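Local structure of protein osa (Shigella flexneri, 4O7K) at residues L4-R8 against G84-S88; D100-S106 against T141-W145; A62-I68 against I177-R183; F56-N61 against I114-L120. The protein acts as a plasmid fertility inhibition factor, suppressing the oncogenicity of Agrobacterium tumefaciens. The protein carries 1 engineered substitution. All blocks are in the same frame, centred on the assembly; numbering follows the deposited sequence.

Contact 1 (L4-R8 against G84-S88); sequences LLWRR and GVEDS. Engineered in segment 4-8: Trp6 (natural residue Arg).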
# COMPACT_ATOMS: atom_id res chain seq x y z
N LEU A 4 1.67 17.70 20.60
CA LEU A 4 0.50 17.39 19.79
C LEU A 4 0.19 18.43 18.71
O LEU A 4 -0.15 18.09 17.58
CB LEU A 4 -0.72 17.22 20.70
CG LEU A 4 -2.05 16.81 20.05
CD1 LEU A 4 -1.88 15.49 19.30
CD2 LEU A 4 -3.13 16.69 21.10
N LEU A 5 0.28 19.71 19.07
CA LEU A 5 -0.04 20.77 18.11
C LEU A 5 0.91 20.68 16.92
O LEU A 5 0.50 20.77 15.77
CB LEU A 5 0.05 22.14 18.76
CG LEU A 5 -0.23 23.29 17.79
CD1 LEU A 5 -1.66 23.20 17.28
CD2 LEU A 5 0.02 24.63 18.47
N TRP A 6 2.19 20.51 17.24
CA TRP A 6 3.23 20.32 16.24
C TRP A 6 2.88 19.17 15.31
O TRP A 6 2.89 19.32 14.09
CB TRP A 6 4.59 20.05 16.92
CG TRP A 6 5.70 19.65 15.97
CD1 TRP A 6 5.84 18.45 15.32
CD2 TRP A 6 6.85 20.43 15.60
NE1 TRP A 6 6.97 18.44 14.55
CE2 TRP A 6 7.62 19.64 14.70
CE3 TRP A 6 7.30 21.71 15.92
CZ2 TRP A 6 8.81 20.10 14.14
CZ3 TRP A 6 8.49 22.16 15.36
CH2 TRP A 6 9.22 21.36 14.47
N ARG A 7 2.56 18.03 15.90
CA ARG A 7 2.30 16.82 15.13
C ARG A 7 1.03 16.94 14.29
O ARG A 7 1.00 16.48 13.15
CB ARG A 7 2.26 15.61 16.06
CG ARG A 7 3.66 15.24 16.56
CD ARG A 7 3.70 13.88 17.25
NE ARG A 7 3.32 13.97 18.65
CZ ARG A 7 2.17 13.55 19.16
NH1 ARG A 7 1.26 13.00 18.36
NH2 ARG A 7 1.91 13.69 20.45
N ARG A 8 0.01 17.59 14.82
CA ARG A 8 -1.22 17.81 14.06
C ARG A 8 -1.02 18.78 12.90
O ARG A 8 -1.55 18.58 11.81
CB ARG A 8 -2.34 18.34 14.96
CG ARG A 8 -2.84 17.32 15.96
CD ARG A 8 -4.31 17.50 16.23
NE ARG A 8 -4.59 17.67 17.65
CZ ARG A 8 -5.80 17.57 18.19
NH1 ARG A 8 -5.96 17.74 19.49
NH2 ARG A 8 -6.84 17.30 17.41
N GLY A 84 -5.04 10.01 11.87
CA GLY A 84 -4.70 10.97 12.91
C GLY A 84 -3.32 10.69 13.47
O GLY A 84 -2.66 9.74 13.05
N VAL A 85 -2.90 11.49 14.44
CA VAL A 85 -1.51 11.44 14.91
C VAL A 85 -1.28 10.65 16.19
O VAL A 85 -0.13 10.35 16.54
CB VAL A 85 -0.94 12.86 15.13
CG1 VAL A 85 -0.79 13.58 13.80
CG2 VAL A 85 -1.83 13.65 16.07
N GLU A 86 -2.35 10.30 16.89
CA GLU A 86 -2.20 9.65 18.19
C GLU A 86 -2.42 8.15 18.12
O GLU A 86 -1.99 7.42 19.01
CB GLU A 86 -3.17 10.29 19.19
CG GLU A 86 -3.55 11.71 18.82
CD GLU A 86 -4.49 12.35 19.81
OE1 GLU A 86 -4.12 12.46 21.00
OE2 GLU A 86 -5.60 12.75 19.40
N ASP A 87 -3.07 7.69 17.06
CA ASP A 87 -3.31 6.27 16.84
C ASP A 87 -2.03 5.46 16.99
O ASP A 87 -0.96 5.91 16.59
CB ASP A 87 -3.91 6.06 15.44
CG ASP A 87 -4.81 4.85 15.35
OD1 ASP A 87 -4.30 3.71 15.45
OD2 ASP A 87 -6.04 5.03 15.17
N SER A 88 -2.11 4.26 17.55
CA SER A 88 -0.94 3.40 17.57
C SER A 88 -0.51 3.03 16.13
O SER A 88 0.64 2.65 15.89
CB SER A 88 -1.22 2.12 18.36
OG SER A 88 -1.98 1.21 17.58

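Contact 2 (D100-S106 against T141-W145); sequences DRKYPSS and TRSMW. With PO4 (phosphate ion), chain B; IPA (isopropyl alcohol), chain E; PO4 (phosphate ion), chain C.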
# COMPACT_ATOMS: atom_id res chain seq x y z
N ASP A 100 11.56 4.07 11.58
CA ASP A 100 10.73 3.07 12.25
C ASP A 100 11.58 1.86 12.62
O ASP A 100 12.49 1.49 11.86
CB ASP A 100 9.55 2.66 11.36
CG ASP A 100 8.62 1.67 12.02
OD1 ASP A 100 8.92 0.46 12.01
OD2 ASP A 100 7.57 2.11 12.54
N ARG A 101 11.31 1.25 13.77
CA ARG A 101 12.21 0.22 14.29
C ARG A 101 12.23 -1.05 13.43
O ARG A 101 13.23 -1.76 13.41
CB ARG A 101 11.84 -0.14 15.73
CG ARG A 101 10.54 -0.92 15.87
CD ARG A 101 10.76 -2.26 16.58
NE ARG A 101 9.49 -2.92 16.89
CZ ARG A 101 9.29 -4.24 16.84
NH1 ARG A 101 8.10 -4.74 17.13
NH2 ARG A 101 10.28 -5.05 16.48
N LYS A 102 11.15 -1.32 12.72
CA LYS A 102 11.07 -2.49 11.88
C LYS A 102 11.50 -2.29 10.46
O LYS A 102 11.49 -3.19 9.69
CB LYS A 102 9.67 -3.04 11.88
CG LYS A 102 9.18 -3.34 13.25
CD LYS A 102 7.72 -3.71 13.26
CE LYS A 102 7.53 -5.12 12.80
NZ LYS A 102 6.32 -5.18 11.94
N TYR A 103 11.84 -1.09 10.13
CA TYR A 103 12.12 -0.72 8.74
C TYR A 103 13.38 -1.40 8.17
O TYR A 103 13.36 -1.81 7.00
CB TYR A 103 12.24 0.80 8.62
CG TYR A 103 12.21 1.36 7.21
CD1 TYR A 103 13.37 1.43 6.44
CD2 TYR A 103 11.03 1.84 6.65
CE1 TYR A 103 13.35 1.95 5.15
CE2 TYR A 103 11.01 2.37 5.38
CZ TYR A 103 12.17 2.42 4.62
OH TYR A 103 12.15 2.94 3.35
N PRO A 104 14.47 -1.50 8.96
CA PRO A 104 15.62 -2.23 8.40
C PRO A 104 15.29 -3.68 8.07
O PRO A 104 15.76 -4.20 7.06
CB PRO A 104 16.67 -2.14 9.51
CG PRO A 104 16.34 -0.87 10.23
CD PRO A 104 14.83 -0.83 10.23
N SER A 105 14.48 -4.32 8.91
CA SER A 105 14.06 -5.69 8.66
C SER A 105 13.22 -5.77 7.39
O SER A 105 13.36 -6.69 6.60
CB SER A 105 13.27 -6.24 9.85
OG SER A 105 12.73 -7.52 9.54
N SER A 106 12.33 -4.80 7.19
CA SER A 106 11.54 -4.77 5.97
C SER A 106 12.43 -4.55 4.73
O SER A 106 12.29 -5.24 3.71
CB SER A 106 10.47 -3.68 6.06
OG SER A 106 9.62 -3.74 4.93
N THR A 141 4.85 -1.72 8.18
CA THR A 141 6.23 -1.34 7.87
C THR A 141 6.55 -1.56 6.39
O THR A 141 7.22 -0.73 5.79
CB THR A 141 7.24 -2.11 8.71
OG1 THR A 141 6.79 -2.18 10.07
CG2 THR A 141 8.57 -1.38 8.68
N ARG A 142 6.09 -2.65 5.80
CA ARG A 142 6.36 -2.87 4.39
C ARG A 142 5.63 -1.81 3.56
O ARG A 142 6.10 -1.43 2.50
CB ARG A 142 5.96 -4.29 3.95
CG ARG A 142 4.46 -4.54 3.87
CD ARG A 142 4.16 -6.03 3.91
NE ARG A 142 4.48 -6.62 5.21
CZ ARG A 142 4.71 -7.92 5.41
NH1 ARG A 142 4.66 -8.77 4.39
NH2 ARG A 142 5.00 -8.37 6.62
N SER A 143 4.50 -1.32 4.07
CA SER A 143 3.80 -0.20 3.42
C SER A 143 4.63 1.08 3.49
O SER A 143 4.67 1.86 2.53
CB SER A 143 2.43 0.06 4.08
OG SER A 143 1.53 -1.03 3.88
N MET A 144 5.29 1.31 4.62
CA MET A 144 6.18 2.47 4.76
C MET A 144 7.33 2.41 3.76
O MET A 144 7.72 3.42 3.17
CB MET A 144 6.74 2.57 6.18
CG MET A 144 5.70 2.84 7.26
SD MET A 144 6.53 2.98 8.85
CE MET A 144 5.14 2.92 10.00
N TRP A 145 7.89 1.22 3.61
CA TRP A 145 9.02 1.02 2.70
C TRP A 145 8.60 1.44 1.30
O TRP A 145 9.28 2.25 0.66
CB TRP A 145 9.49 -0.45 2.73
CG TRP A 145 10.78 -0.70 1.97
CD1 TRP A 145 12.06 -0.71 2.49
CD2 TRP A 145 10.92 -0.97 0.57
NE1 TRP A 145 12.97 -0.97 1.49
CE2 TRP A 145 12.30 -1.13 0.31
CE3 TRP A 145 10.01 -1.09 -0.49
CZ2 TRP A 145 12.79 -1.41 -0.97
CZ3 TRP A 145 10.50 -1.36 -1.75
CH2 TRP A 145 11.88 -1.52 -1.98
P PO4 B . 5.43 -5.39 8.68
O1 PO4 B . 4.74 -6.68 9.05
O2 PO4 B . 5.04 -4.31 9.66
O3 PO4 B . 6.92 -5.59 8.66
O4 PO4 B . 5.00 -4.95 7.30
C1 IPA E . 5.03 -11.82 6.00
C2 IPA E . 6.48 -12.06 6.42
C3 IPA E . 7.27 -12.68 5.27
O2 IPA E . 7.07 -10.83 6.76
P PO4 C . 16.81 0.24 0.71
O1 PO4 C . 15.82 0.44 1.85
O2 PO4 C . 16.66 1.36 -0.30
O3 PO4 C . 18.23 0.24 1.23
O4 PO4 C . 16.55 -1.08 0.03

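Contact 3 (A62-I68 against I177-R183); sequences AAQSDFI and IQVSKLR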
# COMPACT_ATOMS: atom_id res chain seq x y z
N ALA A 62 -2.54 -14.75 1.16
CA ALA A 62 -3.95 -14.37 1.09
C ALA A 62 -4.92 -15.56 1.11
O ALA A 62 -4.60 -16.65 0.62
CB ALA A 62 -4.20 -13.53 -0.16
N ALA A 63 -6.11 -15.34 1.66
CA ALA A 63 -7.20 -16.31 1.55
C ALA A 63 -7.87 -16.18 0.19
O ALA A 63 -7.85 -15.11 -0.43
CB ALA A 63 -8.23 -16.10 2.67
N GLN A 64 -8.48 -17.27 -0.28
CA GLN A 64 -9.26 -17.25 -1.52
C GLN A 64 -10.37 -16.20 -1.48
O GLN A 64 -10.80 -15.68 -2.52
CB GLN A 64 -9.85 -18.64 -1.78
CG GLN A 64 -8.82 -19.69 -2.17
CD GLN A 64 -8.35 -19.52 -3.59
OE1 GLN A 64 -7.38 -18.81 -3.85
NE2 GLN A 64 -9.04 -20.16 -4.52
N SER A 65 -10.83 -15.90 -0.27
CA SER A 65 -11.94 -14.98 -0.05
C SER A 65 -11.50 -13.52 0.01
O SER A 65 -12.33 -12.61 -0.03
CB SER A 65 -12.68 -15.35 1.24
OG SER A 65 -11.81 -15.24 2.35
N ASP A 66 -10.19 -13.28 0.10
CA ASP A 66 -9.67 -11.92 0.15
C ASP A 66 -9.80 -11.26 -1.22
O ASP A 66 -10.02 -11.93 -2.22
CB ASP A 66 -8.20 -11.90 0.56
CG ASP A 66 -7.99 -12.26 2.01
OD1 ASP A 66 -8.90 -12.02 2.83
OD2 ASP A 66 -6.89 -12.78 2.32
N PHE A 67 -9.66 -9.94 -1.24
CA PHE A 67 -9.70 -9.18 -2.48
C PHE A 67 -8.44 -8.36 -2.63
O PHE A 67 -7.89 -7.86 -1.64
CB PHE A 67 -10.92 -8.26 -2.52
CG PHE A 67 -12.19 -8.96 -2.91
CD1 PHE A 67 -12.82 -9.83 -2.03
CD2 PHE A 67 -12.74 -8.75 -4.16
CE1 PHE A 67 -13.97 -10.47 -2.40
CE2 PHE A 67 -13.90 -9.39 -4.53
CZ PHE A 67 -14.51 -10.26 -3.66
N ILE A 68 -7.96 -8.21 -3.86
CA ILE A 68 -6.82 -7.35 -4.10
C ILE A 68 -7.29 -5.99 -4.59
O ILE A 68 -8.17 -5.88 -5.45
CB ILE A 68 -5.85 -7.98 -5.12
CG1 ILE A 68 -5.09 -9.13 -4.45
CG2 ILE A 68 -4.88 -6.93 -5.64
CD1 ILE A 68 -4.61 -10.18 -5.42
N ILE A 177 -10.16 -7.10 -7.36
CA ILE A 177 -10.34 -8.43 -7.92
C ILE A 177 -10.15 -9.46 -6.82
O ILE A 177 -9.23 -9.36 -6.00
CB ILE A 177 -9.36 -8.71 -9.11
CG1 ILE A 177 -9.65 -10.08 -9.73
CG2 ILE A 177 -7.89 -8.61 -8.66
CD1 ILE A 177 -8.89 -10.32 -11.04
N GLN A 178 -11.04 -10.45 -6.77
CA GLN A 178 -10.95 -11.46 -5.71
C GLN A 178 -9.72 -12.33 -5.91
O GLN A 178 -9.38 -12.68 -7.04
CB GLN A 178 -12.21 -12.32 -5.68
CG GLN A 178 -12.22 -13.32 -4.53
CD GLN A 178 -13.58 -13.95 -4.33
OE1 GLN A 178 -14.56 -13.54 -4.95
NE2 GLN A 178 -13.65 -14.97 -3.47
N VAL A 179 -9.05 -12.65 -4.82
CA VAL A 179 -7.81 -13.41 -4.89
C VAL A 179 -7.99 -14.73 -5.66
O VAL A 179 -7.17 -15.08 -6.50
CB VAL A 179 -7.26 -13.69 -3.48
CG1 VAL A 179 -6.15 -14.76 -3.53
CG2 VAL A 179 -6.73 -12.41 -2.89
N SER A 180 -9.09 -15.43 -5.39
CA SER A 180 -9.36 -16.70 -6.06
C SER A 180 -9.46 -16.53 -7.58
O SER A 180 -8.98 -17.37 -8.34
CB SER A 180 -10.64 -17.33 -5.51
OG SER A 180 -11.76 -16.53 -5.84
N LYS A 181 -10.09 -15.45 -8.03
CA LYS A 181 -10.26 -15.21 -9.45
C LYS A 181 -8.92 -14.84 -10.10
O LYS A 181 -8.63 -15.26 -11.23
CB LYS A 181 -11.29 -14.11 -9.68
CG LYS A 181 -11.56 -13.80 -11.16
CD LYS A 181 -12.74 -12.85 -11.31
CE LYS A 181 -13.10 -12.62 -12.77
NZ LYS A 181 -12.09 -11.77 -13.47
N LEU A 182 -8.11 -14.06 -9.39
CA LEU A 182 -6.82 -13.66 -9.94
C LEU A 182 -5.89 -14.87 -10.04
O LEU A 182 -5.23 -15.07 -11.07
CB LEU A 182 -6.16 -12.56 -9.08
CG LEU A 182 -4.86 -12.02 -9.67
CD1 LEU A 182 -5.09 -11.46 -11.06
CD2 LEU A 182 -4.24 -10.96 -8.80
N ARG A 183 -5.86 -15.69 -8.99
CA ARG A 183 -5.05 -16.90 -9.00
C ARG A 183 -5.43 -17.78 -10.20
O ARG A 183 -4.56 -18.27 -10.93
CB ARG A 183 -5.21 -17.67 -7.69
CG ARG A 183 -4.36 -17.12 -6.55
CD ARG A 183 -4.69 -17.78 -5.22
NE ARG A 183 -3.82 -17.31 -4.15
CZ ARG A 183 -4.09 -17.45 -2.85
NH1 ARG A 183 -5.22 -18.03 -2.46
NH2 ARG A 183 -3.24 -17.00 -1.93
O HOH W 1 -5.42 -19.35 0.07
O HOH W 2 -8.59 -19.77 -7.55

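Contact 4 (F56-N61 against I114-L120); sequences FMTASN and IDSPVPL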
# COMPACT_ATOMS: atom_id res chain seq x y z
N PHE A 56 9.64 -7.10 -5.37
CA PHE A 56 8.68 -8.14 -5.70
C PHE A 56 7.77 -8.43 -4.50
O PHE A 56 8.24 -8.48 -3.36
CB PHE A 56 9.39 -9.42 -6.14
CG PHE A 56 10.11 -9.28 -7.44
CD1 PHE A 56 11.39 -8.73 -7.49
CD2 PHE A 56 9.51 -9.67 -8.63
CE1 PHE A 56 12.05 -8.58 -8.70
CE2 PHE A 56 10.18 -9.53 -9.85
CZ PHE A 56 11.45 -8.99 -9.89
N MET A 57 6.48 -8.61 -4.77
CA MET A 57 5.53 -8.94 -3.73
C MET A 57 4.64 -10.08 -4.18
O MET A 57 4.56 -10.37 -5.38
CB MET A 57 4.68 -7.71 -3.35
CG MET A 57 5.51 -6.53 -2.86
SD MET A 57 4.49 -5.23 -2.15
CE MET A 57 4.32 -5.88 -0.49
N THR A 58 3.98 -10.73 -3.22
CA THR A 58 3.18 -11.90 -3.52
C THR A 58 1.89 -11.94 -2.70
O THR A 58 1.83 -11.41 -1.60
CB THR A 58 3.96 -13.21 -3.26
OG1 THR A 58 3.13 -14.33 -3.57
CG2 THR A 58 4.39 -13.29 -1.80
N ALA A 59 0.86 -12.59 -3.24
CA ALA A 59 -0.39 -12.78 -2.51
C ALA A 59 -0.47 -14.19 -1.92
O ALA A 59 -1.57 -14.70 -1.66
CB ALA A 59 -1.58 -12.52 -3.42
N SER A 60 0.68 -14.82 -1.70
CA SER A 60 0.71 -16.21 -1.27
C SER A 60 0.05 -16.41 0.08
O SER A 60 -0.47 -17.49 0.37
CB SER A 60 2.16 -16.72 -1.23
OG SER A 60 2.89 -16.10 -0.20
N ASN A 61 0.06 -15.38 0.91
CA ASN A 61 -0.49 -15.48 2.25
C ASN A 61 -1.98 -15.13 2.30
O ASN A 61 -2.61 -15.23 3.34
CB ASN A 61 0.29 -14.60 3.23
CG ASN A 61 1.74 -15.09 3.46
OD1 ASN A 61 2.50 -14.46 4.20
ND2 ASN A 61 2.11 -16.19 2.83
N ILE A 114 12.89 -11.67 -6.32
CA ILE A 114 11.90 -12.64 -6.78
C ILE A 114 12.02 -13.98 -6.05
O ILE A 114 11.04 -14.71 -5.92
CB ILE A 114 11.98 -12.88 -8.31
CG1 ILE A 114 10.79 -13.73 -8.78
CG2 ILE A 114 13.31 -13.53 -8.70
CD1 ILE A 114 10.09 -13.19 -10.01
N ASP A 115 13.21 -14.30 -5.56
CA ASP A 115 13.39 -15.53 -4.79
C ASP A 115 12.62 -15.51 -3.48
O ASP A 115 12.34 -16.56 -2.90
CB ASP A 115 14.87 -15.78 -4.52
CG ASP A 115 15.63 -16.14 -5.77
OD1 ASP A 115 14.99 -16.52 -6.77
OD2 ASP A 115 16.88 -16.03 -5.75
N SER A 116 12.28 -14.33 -2.99
CA SER A 116 11.47 -14.23 -1.77
C SER A 116 10.63 -12.96 -1.79
O SER A 116 10.98 -11.99 -1.11
CB SER A 116 12.35 -14.26 -0.52
OG SER A 116 11.57 -14.40 0.66
N PRO A 117 9.54 -12.95 -2.58
CA PRO A 117 8.70 -11.76 -2.64
C PRO A 117 8.05 -11.46 -1.29
O PRO A 117 7.73 -12.37 -0.54
CB PRO A 117 7.64 -12.12 -3.70
CG PRO A 117 7.67 -13.61 -3.79
CD PRO A 117 9.07 -14.02 -3.47
N VAL A 118 7.87 -10.17 -1.01
CA VAL A 118 7.23 -9.73 0.22
C VAL A 118 5.71 -9.90 0.15
O VAL A 118 5.07 -9.41 -0.78
CB VAL A 118 7.56 -8.26 0.51
CG1 VAL A 118 6.86 -7.78 1.80
CG2 VAL A 118 9.07 -8.08 0.61
N PRO A 119 5.11 -10.61 1.13
CA PRO A 119 3.65 -10.74 1.16
C PRO A 119 2.94 -9.39 1.29
O PRO A 119 3.48 -8.46 1.88
CB PRO A 119 3.40 -11.62 2.39
CG PRO A 119 4.69 -12.39 2.55
CD PRO A 119 5.76 -11.42 2.17
N LEU A 120 1.75 -9.30 0.71
CA LEU A 120 0.97 -8.07 0.75
C LEU A 120 0.54 -7.69 2.16
O LEU A 120 0.38 -8.55 3.02
CB LEU A 120 -0.28 -8.21 -0.12
CG LEU A 120 -0.02 -8.50 -1.61
CD1 LEU A 120 -1.36 -8.52 -2.34
CD2 LEU A 120 0.91 -7.45 -2.16

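Contact 1 (L4-R8 against G84-S88)
Val85 sets its two methyl groups against Leu4, Arg7 and Arg8 in the first turn of helix 4-24, a helix-to-loop packing at the protein surface. The loop is the one that follows helix 73-81. A beta-branched residue suits this place because its methyls diverge from one carbon and reach different neighbours. With chi1 at -68°, CG1 lies beside the backbone N and faces the helix backbone, 3.5 Å from the carbonyl O of Arg7. CG2 goes the other way, into a notch between Leu4 CD1 at 3.7 Å and Arg8 CG at 3.8 Å. Arg8 thus lends its aliphatic part to the packing, its chain running about perpendicular to the valine.

Arg7 covers the same residue from another side. A bend at chi3 (-85°) folds its guanidinium back over its own helix, one face lying above Leu4 CA near the rim. NE makes a weak hydrogen bond to the carbonyl O of His2. Its NH1 comes within 3.5 Å of Val85 O, but the angle is too poor for a hydrogen bond. Glu86 touches Leu4 CD1 with its CD, at 4.1 Å; its OE2 is 5.0 Å from Arg8 NH1, too far for a direct bond.

Contact 2 (D100-S106 against T141-W145)
Tyr103 lays its ring obliquely beside the five-membered ring of Trp145, the planes 33° apart and the centroids separated by 5.3 Å. The tyrosine CE2 comes to 3.6 Å from Trp145 CA, and an edge of its ring meets the backbone of Met144. Large flat residues suit this junction, where the start of helix 103-112 packs on helix 140-148; Phe110 and His149 stack on Trp145. Ser106, small enough to let the helices come close, puts OG 3.4 Å from Arg142 CA and CB against Thr141 CG2.

Thr141 works in two directions. Its CG2 stands anti to the backbone N and presses on the turn 100-103, 3.6 Å from Tyr103 N. The same torsion (chi1 -42°) turns OG1 to a bound phosphate, whose O2 it meets at 2.8 Å. Lys102 crosses the threonine at about a right angle, then bends so that NZ also reaches O2, at 2.8 Å. Its backbone N is held by OD1 of Asp100, while Asp100 OD2 lies against Met144 CE. Arg142 NE donates to phosphate O4 at 2.7 Å in a nearly straight bond (167°), and NH2 donates to O1.

The backbone N atoms of Thr141 and Arg142 add two further bonds, and Trp145 NE1 donates to a second phosphate. This first phosphate probably came from the crystallisation liquor, yet helix turn, lysine, arginine and hydroxyl together cradle an anion.

Contact 3 (A62-I68 against I177-R183)
Ile68 and Ile177 form an antiparallel hydrogen-bonded pair, with Ile68 N 2.7 Å from Ile177 O and Ile177 N donating in return to Ile68 O. The adjoining Phe67 and Gln178 make a non-hydrogen-bonded pair. Beyond it the chains change character: Gln178 is the N-cap of helix 179-189, and Val179 N gives a nearly straight bond (176°) to Asp66 O. Against the start of the helix lies a type I turn, residues 63-66, braced by Asp66 OD2 accepting from Ala63 N.

On the Phe67 side of the sheet, Gln178 lays its CB over one face of the phenyl ring, a CH-pi contact at 3.8 Å from the centroid. Its extended chain carries NE2 on to Gln64 O, which lies in the amide plane at 3.1 Å. Gln64 is itself bent at chi2 (-75°), so that its OE1 receives Arg183 NH1 at 2.7 Å. Arg183 NH2 also holds Ala62 O, at 2.9 Å. These bonds, with Val179 CG1 3.3 Å above the guanidinium face, fix the position and rotation of the group. A long side chain with several donors suits this place, where Ala62 O, just before the turn, and Gln64 OE1, within it, both face the helix.

On the side carrying Ile68 and Ile177, Ile68 CD1 packs tightly on Leu182 CD2 at 3.5 Å; nearby, Val179 CG2 meets Ala62 CB, with Leu157 of strand 153-158 alongside. The arrangement is that of an outer strand of a three-stranded antiparallel sheet running directly into the C-terminal helix.

Contact 4 (F56-N61 against I114-L120)
Val118 is paired with Met57 in parallel fashion, and its backbone bonds reach the residues flanking that methionine: Val118 N gives to Phe56 O at 2.9 Å, and Thr58 N gives to Val118 O at 3.0 Å. A third bond, Leu120 N to Thr58 O, runs nearly along the C=O axis at 3.1 Å. Pro117 and Pro119 alternate with these donors, and the CA of each approaches a carbonyl O of strand 55-58, Phe56 O for Pro117 and Thr58 O for Pro119.

Side chains then divide between the two faces of the sheet. Met57 bends at chi3 (84°), bringing CE to 3.9 Å from Val118 CG1; this flexible, unbranched chain lies among Phe110 and Leu146 of the covering helices. Leu120 CD2 packs on Met57 CB, and its CD1 on Ala59 CB. On the opposite face Thr58 packs its CB against Pro117 CG at 3.8 Å, while its OG1 is hydrogen-bonded to Val43 O. Asn61 OD1 comes to 3.4 Å from Pro119 CG.

At the far end, Ile114 sits over the Phe56 ring, its CB 3.9 Å above the plane and over the centre, in a CH-pi contact. Because proline lacks an N-H, Val118 and Leu120 supply the donors of their strand, while the proline rings give the apolar surface on which Thr58 and Asn61 rest.

Contact 1 closes before contact 2 opens along the chain, whereas contact 2 is nested inside the long loop closed by contact 3. Contact 4 crosses each of the others in sequence. In space contact 1 stands apart, its centre about 35 Å from that of contact 3, across the centre of the chain. The other three form a continuous series. Arg142 NH1 of contact 2 lies 2.8 Å from Pro119 O of contact 4, tying helix 140-148 to the five-stranded mixed sheet. Arg183 NH2 of contact 3 lies 2.9 Å from Ala59 O of contact 4, linking the C-terminal helix to the chain just past strand 55-58. Contact 4 thus connects the phosphate-binding region with the smaller antiparallel sheet.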